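Local structure of 3-isopropylmalate dehydratase small subunit (Campylobacter jejuni, 3Q3W) at residues 22-27 and 89-94; 49-52 and 58-61; 120-125 and 148-153; 135-140 and 158-163. The protein forms the small subunit of isopropylmalate isomerase, the enzyme that interconverts 2-isopropylmalate and 3-isopropylmalate by way of 2-isopropylmaleate. One frame throughout, in Å; residues are numbered along the deposited sequence.

Contact 1 (22-27 and 89-94); sequences IDTDQI and EHAPWA
Ile27, at the end of the short helix 24-27, packs on Ala91 in the first turn of helix 90-98, a buried helix-to-helix contact inside the aconitase C-terminal domain family region. The alanine lets the two backbones come close, with Ile27 CA and Ala91 CA 5.7 Å apart. Both branches of the isoleucine reach the methyl group: Ile27 CG2 lies 3.7 Å from Ala91 CB, and Ile27 CD1 lies 4.0 Å from the same atom. Ile27 CG2 also lies 3.6 Å from Ala91 O. One turn back, Thr24 CG2 adds a looser touch, 4.3 Å from Ala91 CB. Phe112 of helix 110-118 packs against both Ile27 and Ala91, so a third helix adds to the apolar packing.

The start of helix 24-27 is fixed by a capping box. Asp23 is the N-cap, and Gln26 N donates to Asp23 OD1 at 2.9 Å, nearly along the C-O axis. In return Asp23 N donates to Gln26 OE1 at 3.3 Å, from 35° above the plane of the amide carbonyl. Asp25 forms a salt bridge to Arg88, just before the second segment. On helix 90-98, Trp93 CZ3 sits 3.7 Å above the centre of the His90 ring. His90 NE2 is hydrogen-bonded to Leu34 O.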
loop_
_atom_site.group_PDB
_atom_site.type_symbol
_atom_site.label_atom_id
_atom_site.label_comp_id
_atom_site.label_asym_id
_atom_site.label_seq_id
_atom_site.Cartn_x
_atom_site.Cartn_y
_atom_site.Cartn_z
ATOM N N ILE A 22 -1.228 0.365 -11.448
ATOM C CA ILE A 22 -2.288 -0.337 -10.703
ATOM C C ILE A 22 -3.405 0.703 -10.510
ATOM O O ILE A 22 -3.189 1.779 -9.960
ATOM C CB ILE A 22 -1.800 -0.975 -9.388
ATOM C CG1 ILE A 22 -1.029 -2.259 -9.694
ATOM C CG2 ILE A 22 -2.977 -1.335 -8.431
ATOM C CD1 ILE A 22 0.079 -2.588 -8.698
ATOM N N ASP A 23 -4.566 0.405 -11.063
ATOM C CA ASP A 23 -5.657 1.336 -11.055
ATOM C C ASP A 23 -6.730 1.029 -9.985
ATOM O O ASP A 23 -6.736 -0.026 -9.354
ATOM C CB ASP A 23 -6.230 1.462 -12.475
ATOM C CG ASP A 23 -6.915 0.216 -12.948
ATOM O OD1 ASP A 23 -7.583 -0.434 -12.127
ATOM O OD2 ASP A 23 -6.834 -0.105 -14.165
ATOM N N THR A 24 -7.638 1.981 -9.816
ATOM C CA THR A 24 -8.570 1.990 -8.726
ATOM C C THR A 24 -9.484 0.782 -8.854
ATOM O O THR A 24 -9.877 0.215 -7.844
ATOM C CB THR A 24 -9.329 3.376 -8.623
ATOM O OG1 THR A 24 -9.817 3.764 -9.914
ATOM C CG2 THR A 24 -8.408 4.471 -8.114
ATOM N N ASP A 25 -9.771 0.341 -10.073
ATOM C CA ASP A 25 -10.541 -0.894 -10.272
ATOM C C ASP A 25 -9.817 -2.185 -9.918
ATOM O O ASP A 25 -10.451 -3.180 -9.545
ATOM C CB ASP A 25 -11.003 -1.060 -11.713
ATOM C CG ASP A 25 -12.029 -0.059 -12.109
ATOM O OD1 ASP A 25 -13.159 -0.102 -11.551
ATOM O OD2 ASP A 25 -11.700 0.757 -13.000
ATOM N N GLN A 26 -8.509 -2.203 -10.088
ATOM C CA GLN A 26 -7.718 -3.321 -9.617
ATOM C C GLN A 26 -7.688 -3.317 -8.111
ATOM O O GLN A 26 -7.743 -4.364 -7.507
ATOM C CB GLN A 26 -6.315 -3.274 -10.196
ATOM C CG GLN A 26 -6.303 -3.355 -11.708
ATOM C CD GLN A 26 -4.894 -3.443 -12.229
ATOM O OE1 GLN A 26 -4.303 -2.469 -12.655
ATOM N NE2 GLN A 26 -4.344 -4.601 -12.150
ATOM N N ILE A 27 -7.561 -2.149 -7.512
ATOM C CA ILE A 27 -7.549 -2.042 -6.045
ATOM C C ILE A 27 -8.893 -2.529 -5.457
ATOM O O ILE A 27 -8.917 -3.331 -4.549
ATOM C CB ILE A 27 -7.193 -0.607 -5.552
ATOM C CG1 ILE A 27 -5.767 -0.233 -5.986
ATOM C CG2 ILE A 27 -7.218 -0.527 -3.994
ATOM C CD1 ILE A 27 -5.432 1.262 -5.893
ATOM N N GLU A 89 -12.516 6.876 -2.967
ATOM C CA GLU A 89 -12.162 6.821 -1.550
ATOM C C GLU A 89 -12.012 5.387 -1.049
ATOM O O GLU A 89 -11.169 5.110 -0.217
ATOM C CB GLU A 89 -13.170 7.581 -0.693
ATOM C CG GLU A 89 -14.571 6.951 -0.647
ATOM C CD GLU A 89 -15.698 7.994 -0.519
ATOM O OE1 GLU A 89 -16.761 7.778 -1.118
ATOM O OE2 GLU A 89 -15.498 9.027 0.161
ATOM N N HIS A 90 -12.808 4.474 -1.595
ATOM C CA HIS A 90 -12.727 3.057 -1.247
ATOM C C HIS A 90 -11.357 2.383 -1.526
ATOM O O HIS A 90 -11.059 1.368 -0.890
ATOM C CB HIS A 90 -13.791 2.259 -1.991
ATOM C CG HIS A 90 -15.188 2.544 -1.542
ATOM N ND1 HIS A 90 -15.875 3.661 -1.948
ATOM C CD2 HIS A 90 -16.044 1.837 -0.770
ATOM C CE1 HIS A 90 -17.083 3.648 -1.421
ATOM N NE2 HIS A 90 -17.222 2.538 -0.728
ATOM N N ALA A 91 -10.568 2.907 -2.465
ATOM C CA ALA A 91 -9.293 2.290 -2.783
ATOM C C ALA A 91 -8.371 2.385 -1.578
ATOM O O ALA A 91 -7.953 1.366 -1.051
ATOM C CB ALA A 91 -8.659 2.904 -4.086
ATOM N N PRO A 92 -8.108 3.602 -1.060
ATOM C CA PRO A 92 -7.396 3.620 0.254
ATOM C C PRO A 92 -8.071 2.827 1.383
ATOM O O PRO A 92 -7.403 2.132 2.137
ATOM C CB PRO A 92 -7.333 5.109 0.622
ATOM C CG PRO A 92 -7.460 5.801 -0.649
ATOM C CD PRO A 92 -8.345 4.955 -1.548
ATOM N N TRP A 93 -9.374 2.891 1.497
ATOM C CA TRP A 93 -10.066 2.085 2.501
ATOM C C TRP A 93 -9.797 0.561 2.405
ATOM O O TRP A 93 -9.580 -0.093 3.417
ATOM C CB TRP A 93 -11.541 2.300 2.392
ATOM C CG TRP A 93 -12.004 3.713 2.624
ATOM C CD1 TRP A 93 -11.252 4.794 3.012
ATOM C CD2 TRP A 93 -13.346 4.177 2.514
ATOM N NE1 TRP A 93 -12.072 5.912 3.152
ATOM C CE2 TRP A 93 -13.353 5.548 2.859
ATOM C CE3 TRP A 93 -14.568 3.556 2.167
ATOM C CZ2 TRP A 93 -14.522 6.328 2.819
ATOM C CZ3 TRP A 93 -15.735 4.340 2.145
ATOM C CH2 TRP A 93 -15.692 5.698 2.486
ATOM N N ALA A 94 -9.877 0.009 1.202
ATOM C CA ALA A 94 -9.640 -1.421 1.044
ATOM C C ALA A 94 -8.210 -1.773 1.443
ATOM O O ALA A 94 -7.945 -2.769 2.108
ATOM C CB ALA A 94 -9.934 -1.828 -0.391
#

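Contact 2 (49-52 and 58-61); sequences LRYL and VLNM
Arg50 O is gripped by two donors. Asn60 N bonds to it across the contact at 2.8 Å, from 40° above the carbonyl plane, and Asn66 ND2 is the second. The partner bond runs the other way: Leu52 N donates to Val58 O at 2.8 Å, with an N-H...O angle of 163°. Val58 O also receives a CA-H...O contact from Tyr51 CA at 3.2 Å. These bonds flank Tyr51 and Leu59, which form a single antiparallel bridge as a non-hydrogen-bonded pair. The bridge closes the short loop 53-57 just after helix 47-50.

Leu52 points toward the other segment and its two branches part there. Leu52 CD1 meets Val58 CG1 at 3.9 Å, while Leu52 CD2 lies 3.6 Å from Asn60 CB. Each of these two pairs of side chains crosses at about a right angle. On the Tyr51-Leu59 face, Tyr51 CE1 touches Leu59 CD2 at 3.9 Å, and Arg50 CG covers one face of the Tyr51 ring. Tyr51 OH lies over the centre of the Arg50 guanidinium and is hydrogen-bonded to Lys43 O. Arg50 NH1 is held by Gly42 O and Leu45 O.

Asn60 has CG anti to its backbone N (chi1 -174°), which puts the amide beside residues 49-52. A water accepts from Asn60 ND2 and donates to Tyr51 O at 2.8 Å. Asn60 OD1 instead takes Asp62 N. The main polar links between the segments are thus backbone bonds and one water, with Leu52 on Val58 at one face of the bridge and Leu59 on Tyr51 at the other.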
loop_
_atom_site.group_PDB
_atom_site.type_symbol
_atom_site.label_atom_id
_atom_site.label_comp_id
_atom_site.label_asym_id
_atom_site.label_seq_id
_atom_site.Cartn_x
_atom_site.Cartn_y
_atom_site.Cartn_z
ATOM N N LEU A 49 -7.172 -9.554 -9.381
ATOM C CA LEU A 49 -5.858 -10.237 -9.297
ATOM C C LEU A 49 -5.815 -11.394 -8.254
ATOM O O LEU A 49 -4.971 -12.326 -8.345
ATOM C CB LEU A 49 -4.793 -9.188 -8.945
ATOM C CG LEU A 49 -4.739 -7.982 -9.894
ATOM C CD1 LEU A 49 -4.016 -6.788 -9.230
ATOM C CD2 LEU A 49 -4.068 -8.347 -11.205
ATOM N N ARG A 50 -6.700 -11.346 -7.255
ATOM C CA ARG A 50 -6.553 -12.156 -6.030
ATOM C C ARG A 50 -7.341 -13.432 -6.027
ATOM O O ARG A 50 -6.904 -14.403 -5.472
ATOM C CB ARG A 50 -6.854 -11.293 -4.806
ATOM C CG ARG A 50 -7.021 -11.930 -3.419
ATOM C CD ARG A 50 -7.416 -10.806 -2.481
ATOM N NE ARG A 50 -7.577 -11.236 -1.107
ATOM C CZ ARG A 50 -7.979 -10.453 -0.108
ATOM N NH1 ARG A 50 -8.273 -9.167 -0.343
ATOM N NH2 ARG A 50 -8.069 -10.944 1.126
ATOM N N TYR A 51 -8.455 -13.457 -6.726
ATOM C CA TYR A 51 -9.380 -14.577 -6.715
ATOM C C TYR A 51 -9.552 -15.113 -8.133
ATOM O O TYR A 51 -9.610 -14.353 -9.084
ATOM C CB TYR A 51 -10.776 -14.099 -6.199
ATOM C CG TYR A 51 -10.761 -13.538 -4.807
ATOM C CD1 TYR A 51 -10.459 -14.346 -3.725
ATOM C CD2 TYR A 51 -11.085 -12.206 -4.557
ATOM C CE1 TYR A 51 -10.426 -13.842 -2.463
ATOM C CE2 TYR A 51 -11.039 -11.706 -3.286
ATOM C CZ TYR A 51 -10.717 -12.538 -2.242
ATOM O OH TYR A 51 -10.704 -12.067 -0.933
ATOM N N LEU A 52 -9.636 -16.425 -8.256
ATOM C CA LEU A 52 -9.923 -17.093 -9.513
ATOM C C LEU A 52 -11.434 -17.273 -9.740
ATOM O O LEU A 52 -11.877 -17.437 -10.889
ATOM C CB LEU A 52 -9.257 -18.466 -9.551
ATOM C CG LEU A 52 -7.733 -18.543 -9.380
ATOM C CD1 LEU A 52 -7.289 -20.029 -9.333
ATOM C CD2 LEU A 52 -7.115 -17.794 -10.509
ATOM N N VAL A 58 -11.591 -18.726 -3.876
ATOM C CA VAL A 58 -10.505 -19.518 -4.515
ATOM C C VAL A 58 -9.379 -18.564 -4.860
ATOM O O VAL A 58 -9.543 -17.653 -5.703
ATOM C CB VAL A 58 -11.005 -20.284 -5.800
ATOM C CG1 VAL A 58 -9.844 -21.062 -6.512
ATOM C CG2 VAL A 58 -12.214 -21.217 -5.497
ATOM N N LEU A 59 -8.216 -18.761 -4.226
ATOM C CA LEU A 59 -7.150 -17.823 -4.369
ATOM C C LEU A 59 -6.343 -18.039 -5.657
ATOM O O LEU A 59 -5.976 -19.185 -6.028
ATOM C CB LEU A 59 -6.201 -17.920 -3.183
ATOM C CG LEU A 59 -6.726 -17.657 -1.768
ATOM C CD1 LEU A 59 -5.540 -17.716 -0.711
ATOM C CD2 LEU A 59 -7.455 -16.320 -1.705
ATOM N N ASN A 60 -6.055 -16.947 -6.328
ATOM C CA ASN A 60 -5.011 -16.963 -7.378
ATOM C C ASN A 60 -3.620 -17.028 -6.705
ATOM O O ASN A 60 -3.088 -15.995 -6.302
ATOM C CB ASN A 60 -5.123 -15.726 -8.290
ATOM C CG ASN A 60 -4.146 -15.750 -9.506
ATOM O OD1 ASN A 60 -3.175 -16.534 -9.568
ATOM N ND2 ASN A 60 -4.442 -14.907 -10.490
HETATM N N MSE A 61 -3.016 -18.219 -6.607
HETATM C CA MSE A 61 -1.671 -18.320 -5.997
HETATM C C MSE A 61 -0.520 -17.663 -6.761
HETATM O O MSE A 61 0.569 -17.541 -6.220
HETATM C CB MSE A 61 -1.298 -19.754 -5.651
HETATM C CG MSE A 61 -2.298 -20.449 -4.713
HETATM SE SE MSE A 61 -2.398 -19.452 -3.028
HETATM C CE MSE A 61 -0.663 -19.708 -2.364
HETATM O O HOH W 1 -7.314 -13.877 -10.643
#

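Contact 3 (120-125 and 148-153); sequences GLLTIE and ISLLEK
Strand 122-125 and the end of strand 145-149 face each other without backbone hydrogen bonds. Leu122 CA and Leu150 CA are 8.7 Å apart, and Ile124 CA and Lys153 CA 9.0 Å. This spacing leaves room for a layer of side chains, and the contact is wholly apolar. After Ser149 the second segment leaves the strand and takes helical backbone angles over 150-152. The bend carries an ST motif, in which Ser149 OG accepts from Glu152 N at 3.2 Å.

Ile124 and Ile148 meet end to end, with their CD1 atoms 3.7 Å apart. Ile124 CD1 also lies 3.8 Å from Ile148 CG2, so it rests on both branches of its partner. Ile148 CG2 reaches on to Leu122 CD2 at 4.2 Å. Here the two side chains lie side by side, running opposite ways. Leu122 extends from its strand with CG anti to the backbone N (chi1 -178°), and this brings the same CD2 to Leu150 CD1, also at 4.2 Å. Leu150 leaves its backbone pointing to one side, but its end comes back to this meeting point.

Strand 122-125 is an outermost strand of the mixed sheet. Strands 102-105, 73-78 and 9-17 stand between it and strand 145-149 in the sheet order, consistent with a strongly curved sheet. Strand 102-105 bonds to 122-125, and its Ala102 touches Ile148. Leu174 of helix 168-176 packs on both Leu122 and Leu150. On the other side of strand 122-125, helix 110-118 packs on Leu121 and Thr123.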
loop_
_atom_site.group_PDB
_atom_site.type_symbol
_atom_site.label_atom_id
_atom_site.label_comp_id
_atom_site.label_asym_id
_atom_site.label_seq_id
_atom_site.Cartn_x
_atom_site.Cartn_y
_atom_site.Cartn_z
ATOM N N GLY A 120 -4.443 7.900 6.351
ATOM C CA GLY A 120 -3.350 7.388 7.206
ATOM C C GLY A 120 -2.533 6.321 6.531
ATOM O O GLY A 120 -1.771 5.635 7.187
ATOM N N LEU A 121 -2.684 6.206 5.217
ATOM C CA LEU A 121 -1.938 5.277 4.380
ATOM C C LEU A 121 -0.689 6.012 3.829
ATOM O O LEU A 121 -0.816 6.844 2.948
ATOM C CB LEU A 121 -2.831 4.792 3.228
ATOM C CG LEU A 121 -2.279 3.826 2.166
ATOM C CD1 LEU A 121 -1.575 2.626 2.821
ATOM C CD2 LEU A 121 -3.345 3.343 1.174
ATOM N N LEU A 122 0.497 5.720 4.361
ATOM C CA LEU A 122 1.702 6.430 3.955
ATOM C C LEU A 122 2.237 6.058 2.583
ATOM O O LEU A 122 2.620 4.900 2.309
ATOM C CB LEU A 122 2.805 6.249 4.972
ATOM C CG LEU A 122 4.127 6.971 4.720
ATOM C CD1 LEU A 122 3.945 8.494 4.450
ATOM C CD2 LEU A 122 5.043 6.766 5.941
ATOM N N THR A 123 2.331 7.064 1.737
ATOM C CA THR A 123 2.754 6.881 0.368
ATOM C C THR A 123 4.199 7.394 0.193
ATOM O O THR A 123 4.471 8.599 0.292
ATOM C CB THR A 123 1.816 7.654 -0.520
ATOM O OG1 THR A 123 1.893 9.016 -0.140
ATOM C CG2 THR A 123 0.403 7.185 -0.308
ATOM N N ILE A 124 5.101 6.443 -0.035
ATOM C CA ILE A 124 6.534 6.675 -0.096
ATOM C C ILE A 124 6.982 6.612 -1.526
ATOM O O ILE A 124 6.931 5.543 -2.166
ATOM C CB ILE A 124 7.277 5.607 0.697
ATOM C CG1 ILE A 124 6.936 5.764 2.174
ATOM C CG2 ILE A 124 8.791 5.684 0.444
ATOM C CD1 ILE A 124 7.176 4.551 3.046
ATOM N N GLU A 125 7.428 7.757 -2.032
ATOM C CA GLU A 125 7.930 7.829 -3.393
ATOM C C GLU A 125 9.432 7.618 -3.327
ATOM O O GLU A 125 10.125 8.358 -2.610
ATOM C CB GLU A 125 7.580 9.170 -4.049
ATOM C CG GLU A 125 6.118 9.260 -4.476
ATOM C CD GLU A 125 5.685 10.632 -4.996
ATOM O OE1 GLU A 125 6.502 11.611 -4.928
ATOM O OE2 GLU A 125 4.530 10.713 -5.513
ATOM N N ILE A 148 10.043 1.416 8.413
ATOM C CA ILE A 148 9.835 2.780 7.917
ATOM C C ILE A 148 9.695 3.706 9.096
ATOM O O ILE A 148 8.898 3.431 9.978
ATOM C CB ILE A 148 8.575 2.911 7.086
ATOM C CG1 ILE A 148 8.615 1.980 5.878
ATOM C CG2 ILE A 148 8.385 4.398 6.665
ATOM C CD1 ILE A 148 7.229 1.604 5.285
ATOM N N SER A 149 10.496 4.776 9.124
ATOM C CA SER A 149 10.355 5.833 10.106
ATOM C C SER A 149 9.840 7.094 9.410
ATOM O O SER A 149 10.499 7.649 8.533
ATOM C CB SER A 149 11.712 6.125 10.772
ATOM O OG SER A 149 11.616 7.209 11.689
ATOM N N LEU A 150 8.679 7.581 9.813
ATOM C CA LEU A 150 8.155 8.820 9.227
ATOM C C LEU A 150 8.781 10.025 9.916
ATOM O O LEU A 150 8.729 11.138 9.387
ATOM C CB LEU A 150 6.640 8.893 9.320
ATOM C CG LEU A 150 5.953 10.167 8.828
ATOM C CD1 LEU A 150 6.264 10.468 7.402
ATOM C CD2 LEU A 150 4.509 10.000 9.019
ATOM N N LEU A 151 9.371 9.818 11.095
ATOM C CA LEU A 151 10.168 10.853 11.749
ATOM C C LEU A 151 11.412 11.167 10.963
ATOM O O LEU A 151 11.707 12.318 10.730
ATOM C CB LEU A 151 10.605 10.431 13.135
ATOM C CG LEU A 151 9.516 10.435 14.189
ATOM C CD1 LEU A 151 10.099 9.937 15.517
ATOM C CD2 LEU A 151 8.940 11.825 14.342
ATOM N N GLU A 152 12.141 10.144 10.558
ATOM C CA GLU A 152 13.385 10.364 9.853
ATOM C C GLU A 152 13.191 10.441 8.372
ATOM O O GLU A 152 14.121 10.808 7.660
ATOM C CB GLU A 152 14.376 9.254 10.157
ATOM C CG GLU A 152 14.936 9.323 11.536
ATOM C CD GLU A 152 15.719 8.083 11.855
ATOM O OE1 GLU A 152 16.273 7.472 10.906
ATOM O OE2 GLU A 152 15.771 7.713 13.047
ATOM N N LYS A 153 11.975 10.144 7.924
ATOM C CA LYS A 153 11.638 10.005 6.519
ATOM C C LYS A 153 12.637 9.087 5.818
ATOM O O LYS A 153 13.256 9.442 4.798
ATOM C CB LYS A 153 11.494 11.357 5.827
ATOM C CG LYS A 153 10.355 12.220 6.376
ATOM C CD LYS A 153 10.123 13.533 5.558
ATOM C CE LYS A 153 10.990 14.662 5.985
ATOM N NZ LYS A 153 10.546 15.964 5.364
#

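Contact 4 (135-140 and 158-163); sequences VDELKK and KDKIFS
Glu137 and Lys158 meet at a slant, with the carboxylate laid against the lysine chain and not against its ammonium. Glu137 OE2 lies 3.5 Å from Lys158 CE and 3.8 Å from Lys158 CG. Lys158 NZ is farther, 4.8 Å from Glu137 OE2, and is hydrogen-bonded to Ser141 OG, just past the end of helix 128-140. The glutamate points from the helix toward the hairpin of strands 154-157 and 160-163, and its bend at chi2 (72°) turns the carboxylate onto the lysine chain.

Lys160 extends toward the same carboxylate from the start of strand 160-163. Its NZ stops 4.5 Å from Glu137 OE1, beyond a salt bridge. It pairs with Glu133 instead, one turn earlier on the helix. Phe157 of strand 154-157 packs against Glu137 and Leu138 beside this group.

Asp136 is engaged within the helix: Lys140 NZ bonds to the syn lone pair of Asp136 OD1 at 3.1 Å, a salt bridge one turn apart. The Glu137 carboxylate therefore lies near two ammonium groups that bond elsewhere, and their attraction for it is probably diffuse and weakened by solvent.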
loop_
_atom_site.group_PDB
_atom_site.type_symbol
_atom_site.label_atom_id
_atom_site.label_comp_id
_atom_site.label_asym_id
_atom_site.label_seq_id
_atom_site.Cartn_x
_atom_site.Cartn_y
_atom_site.Cartn_z
ATOM N N VAL A 135 12.452 -4.572 -4.717
ATOM C CA VAL A 135 11.706 -5.674 -5.220
ATOM C C VAL A 135 12.598 -6.877 -5.394
ATOM O O VAL A 135 12.275 -7.944 -4.858
ATOM C CB VAL A 135 11.049 -5.351 -6.548
ATOM C CG1 VAL A 135 10.518 -6.675 -7.204
ATOM C CG2 VAL A 135 9.914 -4.340 -6.339
ATOM N N ASP A 136 13.764 -6.691 -6.044
ATOM C CA ASP A 136 14.649 -7.812 -6.314
ATOM C C ASP A 136 15.067 -8.480 -5.020
ATOM O O ASP A 136 14.992 -9.692 -4.857
ATOM C CB ASP A 136 15.910 -7.400 -7.045
ATOM C CG ASP A 136 16.815 -8.579 -7.282
ATOM O OD1 ASP A 136 17.872 -8.680 -6.628
ATOM O OD2 ASP A 136 16.405 -9.434 -8.070
ATOM N N GLU A 137 15.498 -7.682 -4.072
ATOM C CA GLU A 137 15.945 -8.243 -2.822
ATOM C C GLU A 137 14.775 -8.886 -2.035
ATOM O O GLU A 137 14.951 -9.916 -1.398
ATOM C CB GLU A 137 16.589 -7.123 -2.021
ATOM C CG GLU A 137 16.953 -7.442 -0.587
ATOM C CD GLU A 137 18.121 -8.352 -0.450
ATOM O OE1 GLU A 137 19.006 -8.321 -1.338
ATOM O OE2 GLU A 137 18.164 -9.092 0.564
ATOM N N LEU A 138 13.606 -8.243 -2.060
ATOM C CA LEU A 138 12.466 -8.694 -1.259
ATOM C C LEU A 138 12.009 -10.073 -1.701
ATOM O O LEU A 138 11.657 -10.947 -0.890
ATOM C CB LEU A 138 11.317 -7.679 -1.377
ATOM C CG LEU A 138 10.125 -7.808 -0.420
ATOM C CD1 LEU A 138 10.536 -7.951 1.048
ATOM C CD2 LEU A 138 9.281 -6.565 -0.648
ATOM N N LYS A 139 12.005 -10.265 -3.004
ATOM C CA LYS A 139 11.619 -11.527 -3.562
ATOM C C LYS A 139 12.585 -12.606 -3.197
ATOM O O LYS A 139 12.176 -13.724 -2.829
ATOM C CB LYS A 139 11.603 -11.421 -5.045
ATOM C CG LYS A 139 10.501 -10.564 -5.547
ATOM C CD LYS A 139 10.387 -10.759 -7.028
ATOM C CE LYS A 139 11.583 -10.282 -7.798
ATOM N NZ LYS A 139 11.252 -10.476 -9.226
ATOM N N LYS A 140 13.874 -12.279 -3.328
ATOM C CA LYS A 140 14.928 -13.208 -2.988
ATOM C C LYS A 140 14.982 -13.538 -1.507
ATOM O O LYS A 140 15.391 -14.642 -1.150
ATOM C CB LYS A 140 16.291 -12.683 -3.402
ATOM C CG LYS A 140 16.507 -12.649 -4.889
ATOM C CD LYS A 140 17.872 -12.108 -5.175
ATOM C CE LYS A 140 18.161 -12.129 -6.667
ATOM N NZ LYS A 140 19.379 -11.360 -7.020
ATOM N N LYS A 158 17.138 -4.458 5.290
ATOM C CA LYS A 158 18.416 -5.131 5.481
ATOM C C LYS A 158 19.328 -4.034 6.006
ATOM O O LYS A 158 18.937 -3.346 6.956
ATOM C CB LYS A 158 18.923 -5.767 4.174
ATOM C CG LYS A 158 17.981 -6.787 3.566
ATOM C CD LYS A 158 17.702 -7.859 4.581
ATOM C CE LYS A 158 17.169 -9.130 3.971
ATOM N NZ LYS A 158 16.057 -9.541 4.855
ATOM N N ASP A 159 20.494 -3.848 5.379
ATOM C CA ASP A 159 21.416 -2.768 5.724
ATOM C C ASP A 159 21.326 -1.509 4.831
ATOM O O ASP A 159 22.108 -0.557 5.026
ATOM C CB ASP A 159 22.851 -3.304 5.687
ATOM C CG ASP A 159 23.215 -4.100 6.937
ATOM O OD1 ASP A 159 24.416 -4.084 7.318
ATOM O OD2 ASP A 159 22.309 -4.740 7.525
ATOM N N LYS A 160 20.385 -1.495 3.884
ATOM C CA LYS A 160 20.189 -0.364 2.971
ATOM C C LYS A 160 19.154 0.642 3.449
ATOM O O LYS A 160 18.147 0.267 4.010
ATOM C CB LYS A 160 19.743 -0.845 1.609
ATOM C CG LYS A 160 20.624 -1.884 1.022
ATOM C CD LYS A 160 20.075 -2.337 -0.311
ATOM C CE LYS A 160 21.079 -3.250 -1.002
ATOM N NZ LYS A 160 20.358 -4.106 -1.973
ATOM N N ILE A 161 19.413 1.927 3.199
ATOM C CA ILE A 161 18.576 3.023 3.697
ATOM C C ILE A 161 18.187 3.893 2.532
ATOM O O ILE A 161 19.025 4.272 1.736
ATOM C CB ILE A 161 19.302 3.894 4.744
ATOM C CG1 ILE A 161 19.854 3.042 5.891
ATOM C CG2 ILE A 161 18.361 4.918 5.305
ATOM C CD1 ILE A 161 20.688 3.835 6.916
ATOM N N PHE A 162 16.906 4.211 2.432
ATOM C CA PHE A 162 16.415 5.075 1.396
ATOM C C PHE A 162 15.762 6.238 2.096
ATOM O O PHE A 162 15.189 6.062 3.187
ATOM C CB PHE A 162 15.411 4.310 0.553
ATOM C CG PHE A 162 15.934 3.004 0.042
ATOM C CD1 PHE A 162 16.451 2.910 -1.247
ATOM C CD2 PHE A 162 15.955 1.870 0.863
ATOM C CE1 PHE A 162 16.942 1.691 -1.731
ATOM C CE2 PHE A 162 16.449 0.654 0.404
ATOM C CZ PHE A 162 16.945 0.558 -0.897
ATOM N N SER A 163 15.850 7.429 1.504
ATOM C CA SER A 163 15.166 8.616 2.040
ATOM C C SER A 163 13.995 8.985 1.153
ATOM O O SER A 163 14.022 8.718 -0.038
ATOM C CB SER A 163 16.141 9.797 2.138
ATOM O OG SER A 163 16.600 10.215 0.860
#

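How the contacts relate
Contact 2 is nested along the chain inside the loop that contact 1 closes. Their centres are about 17 Å apart, and they touch where Gln26 NE2 lies 3.7 Å from Leu49 CD1, between helix 24-27 and helix 47-50, the next helix in the chain. Contact 1 also reaches contact 3, with Pro92 CA 4.2 Å from Leu121 CD2, though the two lie on opposite sides of the chain's centre. Contacts 3 and 4 share the mixed sheet and their segments alternate along the chain. Lys153 O and Ser163 CB meet there at 3.9 Å. Contacts 2 and 3 are the most distant, with centres about 30 Å apart. Contacts 1 and 3 are buried, while 2 and 4 lie at the surface.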